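Local coordinates for protein decaprenyl diphosphate synthase (Rhodobacter capsulatus, PDB 3MZV) that probably builds long all-trans polyprenyl diphosphates for quinone side chains by adding isopentenyl diphosphate units to farnesyl diphosphate, with magnesium as cofactor, at residues A149-G154 and A181-A186; E155-T160 and E169-R174; G213-I218 and Y327-V332; R261-R266 and M282-K287. All blocks are in the same frame, centred on the assembly; numbering follows the deposited sequence.

Contact 1. Residues A149-G154 and A181-A186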
loop_
_atom_site.group_PDB
_atom_site.type_symbol
_atom_site.label_atom_id
_atom_site.label_comp_id
_atom_site.label_asym_id
_atom_site.label_seq_id
_atom_site.Cartn_x
_atom_site.Cartn_y
_atom_site.Cartn_z
ATOM N N ALA B 149 -4.827 6.453 4.234
ATOM C CA ALA B 149 -5.486 7.009 3.093
ATOM C C ALA B 149 -5.122 8.516 2.954
ATOM O O ALA B 149 -4.842 9.009 1.863
ATOM C CB ALA B 149 -7.003 6.908 3.253
ATOM N N VAL B 150 -5.215 9.209 4.074
ATOM C CA VAL B 150 -4.942 10.649 4.165
ATOM C C VAL B 150 -3.474 10.980 3.790
ATOM O O VAL B 150 -3.203 12.004 3.147
ATOM C CB VAL B 150 -5.318 11.136 5.571
ATOM C CG1 VAL B 150 -4.679 12.495 5.901
ATOM C CG2 VAL B 150 -6.838 11.186 5.669
ATOM N N ILE B 151 -2.544 10.118 4.143
ATOM C CA ILE B 151 -1.159 10.264 3.698
ATOM C C ILE B 151 -1.075 10.193 2.190
ATOM O O ILE B 151 -0.565 11.095 1.560
ATOM C CB ILE B 151 -0.224 9.208 4.311
ATOM C CG1 ILE B 151 -0.062 9.435 5.809
ATOM C CG2 ILE B 151 1.142 9.249 3.605
ATOM C CD1 ILE B 151 0.605 8.280 6.591
ATOM N N ALA B 152 -1.623 9.131 1.584
ATOM C CA ALA B 152 -1.608 9.000 0.140
ATOM C C ALA B 152 -2.268 10.180 -0.556
ATOM O O ALA B 152 -1.748 10.680 -1.561
ATOM C CB ALA B 152 -2.254 7.700 -0.298
ATOM N N GLU B 153 -3.408 10.621 -0.034
ATOM C CA GLU B 153 -4.110 11.770 -0.573
ATOM C C GLU B 153 -3.264 13.047 -0.492
ATOM O O GLU B 153 -3.270 13.853 -1.422
ATOM C CB GLU B 153 -5.407 11.940 0.193
ATOM C CG GLU B 153 -6.309 13.065 -0.240
ATOM C CD GLU B 153 -7.523 13.174 0.656
ATOM O OE1 GLU B 153 -7.332 13.473 1.851
ATOM O OE2 GLU B 153 -8.654 12.956 0.162
ATOM N N GLY B 154 -2.593 13.258 0.637
ATOM C CA GLY B 154 -1.713 14.434 0.842
ATOM C C GLY B 154 -0.553 14.441 -0.148
ATOM O O GLY B 154 -0.209 15.490 -0.731
ATOM N N ALA B 181 1.316 15.302 9.258
ATOM C CA ALA B 181 0.675 15.455 10.575
ATOM C C ALA B 181 -0.287 14.320 10.891
ATOM O O ALA B 181 -0.419 13.954 12.054
ATOM C CB ALA B 181 -0.074 16.769 10.681
ATOM N N ALA B 182 -0.956 13.800 9.856
ATOM C CA ALA B 182 -2.004 12.795 10.035
ATOM C C ALA B 182 -1.487 11.572 10.748
ATOM O O ALA B 182 -2.202 11.019 11.556
ATOM C CB ALA B 182 -2.647 12.415 8.710
ATOM N N LEU B 183 -0.256 11.155 10.473
ATOM C CA LEU B 183 0.286 10.004 11.159
ATOM C C LEU B 183 0.709 10.303 12.571
ATOM O O LEU B 183 0.613 9.426 13.445
ATOM C CB LEU B 183 1.407 9.330 10.366
ATOM C CG LEU B 183 1.916 7.945 10.777
ATOM C CD1 LEU B 183 0.753 6.923 10.821
ATOM C CD2 LEU B 183 3.099 7.486 9.852
ATOM N N PHE B 184 1.213 11.517 12.822
ATOM C CA PHE B 184 1.546 11.930 14.204
ATOM C C PHE B 184 0.274 11.984 15.055
ATOM O O PHE B 184 0.254 11.493 16.165
ATOM C CB PHE B 184 2.138 13.364 14.259
ATOM C CG PHE B 184 3.584 13.471 13.978
ATOM C CD1 PHE B 184 4.118 13.043 12.797
ATOM C CD2 PHE B 184 4.399 14.185 14.838
ATOM C CE1 PHE B 184 5.477 13.232 12.514
ATOM C CE2 PHE B 184 5.730 14.387 14.543
ATOM C CZ PHE B 184 6.274 13.874 13.399
ATOM N N SER B 185 -0.782 12.607 14.542
ATOM C CA SER B 185 -2.043 12.684 15.262
ATOM C C SER B 185 -2.712 11.311 15.475
ATOM O O SER B 185 -3.244 11.050 16.568
ATOM C CB SER B 185 -3.046 13.656 14.623
ATOM O OG SER B 185 -3.385 13.384 13.272
ATOM N N ALA B 186 -2.697 10.473 14.449
ATOM C CA ALA B 186 -3.162 9.074 14.591
ATOM C C ALA B 186 -2.374 8.355 15.677
ATOM O O ALA B 186 -2.960 7.619 16.517
ATOM C CB ALA B 186 -3.056 8.281 13.205
#
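Ile151 and Ala182 mark the closest backbone approach of two antiparallel helices, with their CA atoms 6.9 Å apart, near enough for short side chains to bridge the gap. The tighter of the two touches is made by Val150: its CG1, placed anti to the backbone N (chi1 162°), meets CB of Ala182 at 3.5 Å, which is snug for two methyl carbons. The next residue, Ile151, extends its long branch across the groove, and CD1 lies 4.0 Å from CB of Leu183 and 4.2 Å from CD2 of the same residue. These two side chains pass each other at a slant, so the end of Ile151 rests on the base and one branch of Leu183. No hydrogen bond joins 149-154 to 181-186; the contact is purely apolar, and the small Ala182 side chain is consistent with the close approach. On helix 138-161, Glu153 reaches Ser35 of the second subunit through a hydrogen bond. Further along, Ala186 packs on Ile143, Leu144 and Ala147 of helix 138-161, continuing the same interface. Helix 74-96 lies over the Ile151 and Leu183 side, where both residues touch Ile85, while Ala181 and Ser185 pack against helix 199-224.

Contact 2. Residues E155-T160 and E169-R174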
loop_
_atom_site.group_PDB
_atom_site.type_symbol
_atom_site.label_atom_id
_atom_site.label_comp_id
_atom_site.label_asym_id
_atom_site.label_seq_id
_atom_site.Cartn_x
_atom_site.Cartn_y
_atom_site.Cartn_z
ATOM N N GLU B 155 0.014 13.266 -0.393
ATOM C CA GLU B 155 1.031 13.108 -1.416
ATOM C C GLU B 155 0.539 13.381 -2.837
ATOM O O GLU B 155 1.225 14.005 -3.626
ATOM C CB GLU B 155 1.680 11.721 -1.294
ATOM C CG GLU B 155 2.477 11.636 0.041
ATOM C CD GLU B 155 3.300 10.364 0.215
ATOM O OE1 GLU B 155 3.155 9.429 -0.597
ATOM O OE2 GLU B 155 4.106 10.305 1.175
ATOM N N VAL B 156 -0.671 12.936 -3.198
ATOM C CA VAL B 156 -1.233 13.320 -4.489
ATOM C C VAL B 156 -1.524 14.834 -4.565
ATOM O O VAL B 156 -1.282 15.492 -5.612
ATOM C CB VAL B 156 -2.514 12.548 -4.784
ATOM C CG1 VAL B 156 -3.150 13.038 -6.077
ATOM C CG2 VAL B 156 -2.167 11.075 -4.914
ATOM N N LEU B 157 -2.058 15.393 -3.489
ATOM C CA LEU B 157 -2.231 16.847 -3.427
ATOM C C LEU B 157 -0.900 17.609 -3.607
ATOM O O LEU B 157 -0.856 18.638 -4.302
ATOM C CB LEU B 157 -2.897 17.267 -2.121
ATOM C CG LEU B 157 -3.279 18.761 -2.053
ATOM C CD1 LEU B 157 -4.077 19.254 -3.313
ATOM C CD2 LEU B 157 -4.064 19.036 -0.811
ATOM N N GLN B 158 0.168 17.103 -3.005
ATOM C CA GLN B 158 1.466 17.734 -3.094
ATOM C C GLN B 158 1.920 17.801 -4.557
ATOM O O GLN B 158 2.547 18.796 -4.968
ATOM C CB GLN B 158 2.501 16.956 -2.258
ATOM C CG GLN B 158 3.882 17.576 -2.249
ATOM C CD GLN B 158 4.821 16.896 -1.295
ATOM O OE1 GLN B 158 5.446 17.539 -0.447
ATOM N NE2 GLN B 158 4.914 15.561 -1.403
ATOM N N LEU B 159 1.622 16.736 -5.315
ATOM C CA LEU B 159 1.926 16.688 -6.748
ATOM C C LEU B 159 1.176 17.728 -7.575
ATOM O O LEU B 159 1.758 18.330 -8.454
ATOM C CB LEU B 159 1.607 15.322 -7.337
ATOM C CG LEU B 159 2.596 14.223 -7.014
ATOM C CD1 LEU B 159 2.052 12.926 -7.555
ATOM C CD2 LEU B 159 4.000 14.551 -7.579
ATOM N N THR B 160 -0.114 17.920 -7.321
ATOM C CA THR B 160 -0.895 18.905 -8.070
ATOM C C THR B 160 -0.574 20.324 -7.626
ATOM O O THR B 160 -0.616 21.267 -8.413
ATOM C CB THR B 160 -2.395 18.671 -7.867
ATOM O OG1 THR B 160 -2.690 18.702 -6.465
ATOM C CG2 THR B 160 -2.787 17.339 -8.459
ATOM N N GLU B 169 -1.662 29.182 1.160
ATOM C CA GLU B 169 -1.254 28.654 2.483
ATOM C C GLU B 169 -2.215 27.561 2.995
ATOM O O GLU B 169 -1.792 26.606 3.616
ATOM C CB GLU B 169 -1.141 29.795 3.505
ATOM C CG GLU B 169 -0.006 30.807 3.180
ATOM C CD GLU B 169 0.361 31.750 4.341
ATOM O OE1 GLU B 169 0.148 31.395 5.507
ATOM O OE2 GLU B 169 0.906 32.844 4.083
ATOM N N ASP B 170 -3.508 27.707 2.725
ATOM C CA ASP B 170 -4.506 26.725 3.136
ATOM C C ASP B 170 -4.233 25.386 2.454
ATOM O O ASP B 170 -4.237 24.346 3.110
ATOM C CB ASP B 170 -5.932 27.225 2.813
ATOM C CG ASP B 170 -6.432 28.340 3.804
ATOM O OD1 ASP B 170 -5.693 28.752 4.737
ATOM O OD2 ASP B 170 -7.564 28.837 3.629
ATOM N N ILE B 171 -3.920 25.411 1.158
ATOM C CA ILE B 171 -3.579 24.180 0.430
ATOM C C ILE B 171 -2.328 23.558 0.971
ATOM O O ILE B 171 -2.259 22.326 1.146
ATOM C CB ILE B 171 -3.507 24.412 -1.102
ATOM C CG1 ILE B 171 -4.914 24.736 -1.589
ATOM C CG2 ILE B 171 -2.886 23.199 -1.848
ATOM C CD1 ILE B 171 -5.027 25.294 -3.007
ATOM N N TYR B 172 -1.319 24.399 1.248
ATOM C CA TYR B 172 -0.072 23.915 1.794
ATOM C C TYR B 172 -0.305 23.208 3.132
ATOM O O TYR B 172 0.304 22.171 3.370
ATOM C CB TYR B 172 0.957 25.047 1.936
ATOM C CG TYR B 172 2.176 24.725 2.799
ATOM C CD1 TYR B 172 3.183 23.939 2.325
ATOM C CD2 TYR B 172 2.280 25.216 4.100
ATOM C CE1 TYR B 172 4.280 23.641 3.089
ATOM C CE2 TYR B 172 3.415 24.939 4.895
ATOM C CZ TYR B 172 4.387 24.137 4.393
ATOM O OH TYR B 172 5.524 23.823 5.162
ATOM N N LEU B 173 -1.123 23.810 3.998
ATOM C CA LEU B 173 -1.448 23.229 5.305
ATOM C C LEU B 173 -2.148 21.859 5.128
ATOM O O LEU B 173 -1.872 20.927 5.845
ATOM C CB LEU B 173 -2.327 24.166 6.126
ATOM C CG LEU B 173 -2.712 23.563 7.475
ATOM C CD1 LEU B 173 -1.434 23.210 8.310
ATOM C CD2 LEU B 173 -3.639 24.499 8.257
ATOM N N ARG B 174 -3.007 21.753 4.138
ATOM C CA ARG B 174 -3.664 20.490 3.816
ATOM C C ARG B 174 -2.658 19.430 3.376
ATOM O O ARG B 174 -2.769 18.276 3.773
ATOM C CB ARG B 174 -4.712 20.756 2.743
ATOM C CG ARG B 174 -5.685 19.628 2.429
ATOM C CD ARG B 174 -7.100 20.239 2.193
ATOM N NE ARG B 174 -7.064 21.600 1.627
ATOM C CZ ARG B 174 -8.023 22.528 1.771
ATOM N NH1 ARG B 174 -7.879 23.729 1.200
ATOM N NH2 ARG B 174 -9.128 22.278 2.468
#
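Leu157 packing on Arg174 and Ile171 makes a small, mainly apolar surface contact near the turn of a helical hairpin, where the last turns of helix 138-161 face the first turns of helix 169-194. The backbones are well separated, with CA of Leu157 8.2 Å from CA of Arg174, so the two side chains meet between the helices. The CD2 branch of Leu157 does the main work, resting 3.7 Å from CG and 4.0 Å from CB of Arg174. That CG stands anti to the backbone N of Arg174 (chi1 -170°), and the methylene base meets the leucine, the chain bending only beyond it. CD2 of Leu157 also comes to 4.2 Å from the backbone O of Ile171, while CD1 of Leu157 stands a looser 4.4 Å from CG2 of Ile171. Within the first helix, Thr160 OG1 donates a 2.8 Å hydrogen bond to the carbonyl O of Leu157, tying the threonine back to the preceding turn. Nearby, Gln158 is hydrogen-bonded to Lys179, and Arg174 also packs on His37 of the second subunit. Mostly methyls and methylenes meet, and no hydrogen bond joins the segments, so cohesion here is largely dispersive and hydrophobic and sets no strict direction.

Contact 3. Residues G213-I218 and Y327-V332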
loop_
_atom_site.group_PDB
_atom_site.type_symbol
_atom_site.label_atom_id
_atom_site.label_comp_id
_atom_site.label_asym_id
_atom_site.label_seq_id
_atom_site.Cartn_x
_atom_site.Cartn_y
_atom_site.Cartn_z
ATOM N N GLY B 213 3.144 17.581 14.390
ATOM C CA GLY B 213 3.480 17.086 13.052
ATOM C C GLY B 213 3.530 18.220 12.031
ATOM O O GLY B 213 4.442 18.276 11.203
ATOM N N ILE B 214 2.561 19.139 12.133
ATOM C CA ILE B 214 2.587 20.357 11.358
ATOM C C ILE B 214 3.899 21.134 11.606
ATOM O O ILE B 214 4.603 21.412 10.648
ATOM C CB ILE B 214 1.388 21.225 11.610
ATOM C CG1 ILE B 214 0.154 20.588 11.031
ATOM C CG2 ILE B 214 1.615 22.651 10.940
ATOM C CD1 ILE B 214 -1.121 21.142 11.572
ATOM N N ALA B 215 4.258 21.382 12.859
ATOM C CA ALA B 215 5.521 22.036 13.193
ATOM C C ALA B 215 6.679 21.313 12.604
ATOM O O ALA B 215 7.588 21.910 12.062
ATOM C CB ALA B 215 5.712 22.180 14.754
ATOM N N PHE B 216 6.638 19.989 12.677
ATOM C CA PHE B 216 7.756 19.191 12.251
ATOM C C PHE B 216 8.039 19.385 10.747
ATOM O O PHE B 216 9.164 19.577 10.334
ATOM C CB PHE B 216 7.365 17.730 12.551
ATOM C CG PHE B 216 8.415 16.740 12.264
ATOM C CD1 PHE B 216 9.309 16.372 13.251
ATOM C CD2 PHE B 216 8.438 16.081 11.030
ATOM C CE1 PHE B 216 10.267 15.374 13.001
ATOM C CE2 PHE B 216 9.402 15.087 10.766
ATOM C CZ PHE B 216 10.299 14.727 11.746
ATOM N N GLN B 217 6.996 19.368 9.943
ATOM C CA GLN B 217 7.133 19.555 8.506
ATOM C C GLN B 217 7.530 21.002 8.163
ATOM O O GLN B 217 8.343 21.206 7.293
ATOM C CB GLN B 217 5.876 19.231 7.763
ATOM C CG GLN B 217 6.056 19.308 6.265
ATOM C CD GLN B 217 7.065 18.322 5.759
ATOM O OE1 GLN B 217 8.060 18.673 5.100
ATOM N NE2 GLN B 217 6.845 17.078 6.103
ATOM N N ILE B 218 6.910 21.986 8.807
ATOM C CA ILE B 218 7.310 23.369 8.563
ATOM C C ILE B 218 8.778 23.582 8.864
ATOM O O ILE B 218 9.486 24.240 8.078
ATOM C CB ILE B 218 6.429 24.400 9.369
ATOM C CG1 ILE B 218 4.966 24.273 8.962
ATOM C CG2 ILE B 218 6.989 25.837 9.108
ATOM C CD1 ILE B 218 3.912 25.151 9.759
ATOM N N TYR B 327 11.949 20.652 21.354
ATOM C CA TYR B 327 12.921 19.899 20.558
ATOM C C TYR B 327 12.645 19.945 19.057
ATOM O O TYR B 327 13.560 20.222 18.324
ATOM C CB TYR B 327 12.963 18.440 21.001
ATOM C CG TYR B 327 13.773 17.514 20.107
ATOM C CD1 TYR B 327 15.168 17.512 20.144
ATOM C CD2 TYR B 327 13.134 16.656 19.228
ATOM C CE1 TYR B 327 15.905 16.641 19.322
ATOM C CE2 TYR B 327 13.855 15.804 18.394
ATOM C CZ TYR B 327 15.234 15.804 18.457
ATOM O OH TYR B 327 15.919 14.964 17.621
ATOM N N VAL B 328 11.399 19.783 18.637
ATOM C CA VAL B 328 11.055 19.746 17.204
ATOM C C VAL B 328 11.490 21.051 16.507
ATOM O O VAL B 328 11.851 21.011 15.324
ATOM C CB VAL B 328 9.547 19.436 16.978
ATOM C CG1 VAL B 328 9.101 19.874 15.571
ATOM C CG2 VAL B 328 9.263 17.941 17.197
ATOM N N VAL B 329 11.477 22.191 17.228
ATOM C CA VAL B 329 11.832 23.498 16.652
ATOM C C VAL B 329 13.168 24.020 17.127
ATOM O O VAL B 329 13.516 25.158 16.858
ATOM C CB VAL B 329 10.754 24.608 16.917
ATOM C CG1 VAL B 329 9.423 24.252 16.208
ATOM C CG2 VAL B 329 10.579 24.882 18.419
ATOM N N GLU B 330 13.932 23.191 17.840
ATOM C CA GLU B 330 15.210 23.628 18.381
ATOM C C GLU B 330 16.130 24.151 17.284
ATOM O O GLU B 330 16.866 25.102 17.487
ATOM C CB GLU B 330 15.890 22.461 19.121
ATOM C CG GLU B 330 17.110 22.803 19.908
ATOM C CD GLU B 330 18.372 23.057 19.067
ATOM O OE1 GLU B 330 18.597 22.295 18.071
ATOM O OE2 GLU B 330 19.150 23.986 19.442
ATOM N N ARG B 331 16.122 23.502 16.133
ATOM C CA ARG B 331 16.998 23.907 15.049
ATOM C C ARG B 331 16.624 25.264 14.442
ATOM O O ARG B 331 17.424 25.822 13.696
ATOM C CB ARG B 331 17.025 22.858 13.935
ATOM C CG ARG B 331 17.831 21.610 14.288
ATOM C CD ARG B 331 17.775 20.609 13.155
ATOM N NE ARG B 331 16.434 20.093 12.990
ATOM C CZ ARG B 331 16.077 19.146 12.113
ATOM N NH1 ARG B 331 16.970 18.567 11.295
ATOM N NH2 ARG B 331 14.826 18.762 12.062
ATOM N N VAL B 332 15.436 25.801 14.747
ATOM C CA VAL B 332 15.092 27.158 14.259
ATOM C C VAL B 332 14.907 28.189 15.396
ATOM O O VAL B 332 14.324 29.233 15.186
ATOM C CB VAL B 332 13.875 27.098 13.320
ATOM C CG1 VAL B 332 14.217 26.262 12.098
ATOM C CG2 VAL B 332 12.646 26.500 14.010
#
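Val328 turns CG1 anti to its own backbone N (chi1 160°), which drives this methyl straight at the backbone of helix 199-224, where Ala215 and Phe216 receive it. CG1 of Val328 sits 3.6 Å from CA of Phe216 and 3.8 Å from N of Phe216. Contacts of the same CG1 to the two CB atoms are wider: 4.1 Å to that of Phe216 and 4.2 Å to that of Ala215. The methyl therefore beds on the helix surface between two neighbouring residues, while Phe216, with CG also anti to N (chi1 -176°), carries its ring off to meet Phe184 of helix 169-194. The backbones are close here, CA of Phe216 lying 6.0 Å from CA of Val328. Phe216 and Gln217 open the second aspartate-rich sequence of trans-prenyltransferases, FQxxDDxxD, which continues through Asp220 and Asp221; in relatives these aspartates bind the magnesium ions that hold the allylic diphosphate. In this all-helical isoprenoid synthase fold, the chain's C-terminal stretch thus lies against a helix that probably serves the active site. Val329 adds a fringe touch, its CG1 4.5 Å from CB of Ala215, and both residues also pack on Thr302 of helix 290-308. Arg331 makes a long, weak ion pair with Asp220.

Contact 4. Residues R261-R266 and M282-K287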
loop_
_atom_site.group_PDB
_atom_site.type_symbol
_atom_site.label_atom_id
_atom_site.label_comp_id
_atom_site.label_asym_id
_atom_site.label_seq_id
_atom_site.Cartn_x
_atom_site.Cartn_y
_atom_site.Cartn_z
ATOM N N ARG B 261 7.220 38.085 -9.969
ATOM C CA ARG B 261 6.324 37.019 -10.390
ATOM C C ARG B 261 6.897 36.315 -11.601
ATOM O O ARG B 261 6.820 35.095 -11.693
ATOM C CB ARG B 261 4.942 37.580 -10.698
ATOM C CG ARG B 261 3.832 36.584 -10.661
ATOM C CD ARG B 261 2.423 37.286 -10.657
ATOM N NE ARG B 261 2.421 38.634 -10.058
ATOM C CZ ARG B 261 2.226 39.793 -10.718
ATOM N NH1 ARG B 261 1.977 39.830 -12.029
ATOM N NH2 ARG B 261 2.258 40.946 -10.046
ATOM N N ALA B 262 7.468 37.071 -12.543
ATOM C CA ALA B 262 8.123 36.476 -13.695
ATOM C C ALA B 262 9.288 35.555 -13.294
ATOM O O ALA B 262 9.475 34.495 -13.887
ATOM C CB ALA B 262 8.572 37.560 -14.730
ATOM N N PHE B 263 10.070 35.951 -12.301
ATOM C CA PHE B 263 11.105 35.067 -11.757
ATOM C C PHE B 263 10.498 33.779 -11.204
ATOM O O PHE B 263 10.932 32.688 -11.555
ATOM C CB PHE B 263 11.858 35.734 -10.622
ATOM C CG PHE B 263 12.711 34.794 -9.824
ATOM C CD1 PHE B 263 13.913 34.324 -10.346
ATOM C CD2 PHE B 263 12.280 34.308 -8.618
ATOM C CE1 PHE B 263 14.686 33.440 -9.628
ATOM C CE2 PHE B 263 13.070 33.433 -7.871
ATOM C CZ PHE B 263 14.281 32.997 -8.388
ATOM N N TRP B 264 9.503 33.913 -10.351
ATOM C CA TRP B 264 8.839 32.724 -9.786
ATOM C C TRP B 264 8.205 31.857 -10.878
ATOM O O TRP B 264 8.272 30.620 -10.820
ATOM C CB TRP B 264 7.794 33.083 -8.721
ATOM C CG TRP B 264 8.413 33.681 -7.514
ATOM C CD1 TRP B 264 8.234 34.930 -7.074
ATOM C CD2 TRP B 264 9.314 33.048 -6.581
ATOM N NE1 TRP B 264 8.981 35.163 -5.952
ATOM C CE2 TRP B 264 9.634 34.012 -5.603
ATOM C CE3 TRP B 264 9.863 31.754 -6.466
ATOM C CZ2 TRP B 264 10.483 33.748 -4.545
ATOM C CZ3 TRP B 264 10.690 31.478 -5.417
ATOM C CH2 TRP B 264 11.031 32.477 -4.467
ATOM N N LYS B 265 7.616 32.487 -11.881
ATOM C CA LYS B 265 7.035 31.774 -13.001
ATOM C C LYS B 265 8.094 30.926 -13.739
ATOM O O LYS B 265 7.868 29.718 -14.046
ATOM C CB LYS B 265 6.407 32.773 -13.958
ATOM C CG LYS B 265 5.193 32.309 -14.693
ATOM C CD LYS B 265 4.485 33.492 -15.459
ATOM C CE LYS B 265 3.868 34.564 -14.479
ATOM N NZ LYS B 265 2.357 34.426 -14.302
ATOM N N ARG B 266 9.237 31.559 -13.998
ATOM C CA ARG B 266 10.368 30.931 -14.648
ATOM C C ARG B 266 10.843 29.706 -13.895
ATOM O O ARG B 266 10.865 28.615 -14.461
ATOM C CB ARG B 266 11.548 31.923 -14.836
ATOM C CG ARG B 266 12.768 31.321 -15.477
ATOM C CD ARG B 266 13.753 32.359 -15.934
ATOM N NE ARG B 266 14.441 33.001 -14.809
ATOM C CZ ARG B 266 15.438 32.456 -14.120
ATOM N NH1 ARG B 266 16.016 33.148 -13.152
ATOM N NH2 ARG B 266 15.880 31.218 -14.411
ATOM N N MET B 282 16.152 32.690 -2.419
ATOM C CA MET B 282 16.422 32.977 -1.011
ATOM C C MET B 282 16.494 34.503 -0.766
ATOM O O MET B 282 16.000 34.984 0.242
ATOM C CB MET B 282 17.746 32.290 -0.550
ATOM C CG MET B 282 17.600 30.765 -0.330
ATOM S SD MET B 282 19.227 29.856 -0.314
ATOM C CE MET B 282 18.559 28.260 -0.098
ATOM N N ALA B 283 17.061 35.253 -1.698
ATOM C CA ALA B 283 17.156 36.699 -1.560
ATOM C C ALA B 283 15.763 37.338 -1.569
ATOM O O ALA B 283 15.504 38.256 -0.769
ATOM C CB ALA B 283 18.032 37.309 -2.630
ATOM N N LEU B 284 14.862 36.840 -2.416
ATOM C CA LEU B 284 13.490 37.363 -2.410
ATOM C C LEU B 284 12.751 37.013 -1.116
ATOM O O LEU B 284 11.980 37.828 -0.559
ATOM C CB LEU B 284 12.672 36.865 -3.610
ATOM C CG LEU B 284 13.141 37.398 -4.991
ATOM C CD1 LEU B 284 12.213 36.913 -6.089
ATOM C CD2 LEU B 284 13.248 38.998 -4.964
ATOM N N MET B 285 12.954 35.773 -0.644
ATOM C CA MET B 285 12.379 35.354 0.594
ATOM C C MET B 285 12.800 36.272 1.742
ATOM O O MET B 285 11.937 36.726 2.514
ATOM C CB MET B 285 12.728 33.886 0.878
ATOM C CG MET B 285 12.175 32.933 -0.099
ATOM S SD MET B 285 12.749 31.155 0.238
ATOM C CE MET B 285 11.631 30.437 -0.931
ATOM N N THR B 286 14.094 36.568 1.820
ATOM C CA THR B 286 14.652 37.404 2.853
ATOM C C THR B 286 14.103 38.845 2.773
ATOM O O THR B 286 13.646 39.394 3.764
ATOM C CB THR B 286 16.200 37.417 2.801
ATOM O OG1 THR B 286 16.674 36.101 3.109
ATOM C CG2 THR B 286 16.773 38.379 3.851
ATOM N N LYS B 287 14.091 39.410 1.579
ATOM C CA LYS B 287 13.489 40.749 1.342
ATOM C C LYS B 287 12.075 40.843 1.875
ATOM O O LYS B 287 11.736 41.814 2.536
ATOM C CB LYS B 287 13.525 41.032 -0.177
ATOM C CG LYS B 287 12.746 42.245 -0.739
ATOM C CD LYS B 287 12.890 42.218 -2.284
ATOM C CE LYS B 287 12.441 43.503 -2.928
ATOM N NZ LYS B 287 11.094 43.341 -3.476
#
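Helices 258-270 and 277-287 form a peripheral helical pair joined by a short connection, and the centre of their contact lies about 27 Å from the centre of the chain; Leu284 packs between them against Phe263 and Trp264. The segment axes approach to 12.1 Å with their directions 138° apart, a roughly antiparallel and rather wide crossing that large side chains have to span. CD1 of Leu284 is the central atom. It lies 3.6 Å from CD2 of Phe263 and 3.7 Å from NE1 of Trp264, approaching both rings obliquely. The leucine and the two aromatic side chains run past one another in opposite senses, so that CB of Leu284, nearer its own helix, comes to 3.9 Å from CZ2 of Trp264. Trp264 has CG beside its backbone N (chi1 -66°), which swings the indole across so that its six-membered ring reaches the second helix. There the extended Met285 brings its terminal methyl CE to 4.1 Å from CH2 of Trp264. The two aromatic neighbours also support each other: CD2 of Phe263 stands 3.8 Å above the indole plane, over its centre. No hydrogen bond joins the two segments, and the contact is mainly apolar; charged pairs lie around it, with salt bridges from Lys287 to Glu260 and from Arg266 to Asp277. Inward, helix 247-254 receives both helices of the pair, Trp264 packing on Ala252 and Val253 and Met285 on Pro248 and Val249, while Met285 also touches Thr290 and Leu291 at the start of helix 290-308.

How the contacts relate
From the N terminus, helix 138-161 supplies the first segments of contacts 1 and 2 in turn, and helix 169-194 returns to complete contact 2 and then contact 1, so contact 2 is nested inside the loop that contact 1 closes. Helix 199-224 follows and opens contact 3, which waits for the C-terminal 327-332 to close a loop of 108 residues; contact 4 is nested within it, as a separate outlying pair. Phe184 packs on Gly213 and Ala181 on Ile214, linking contact 1 to contact 3, and Tyr172 and Leu173 link contact 2 to it. Contact 4 touches none of the others, its nearest atoms lying about 11 Å from contacts 2 and 3.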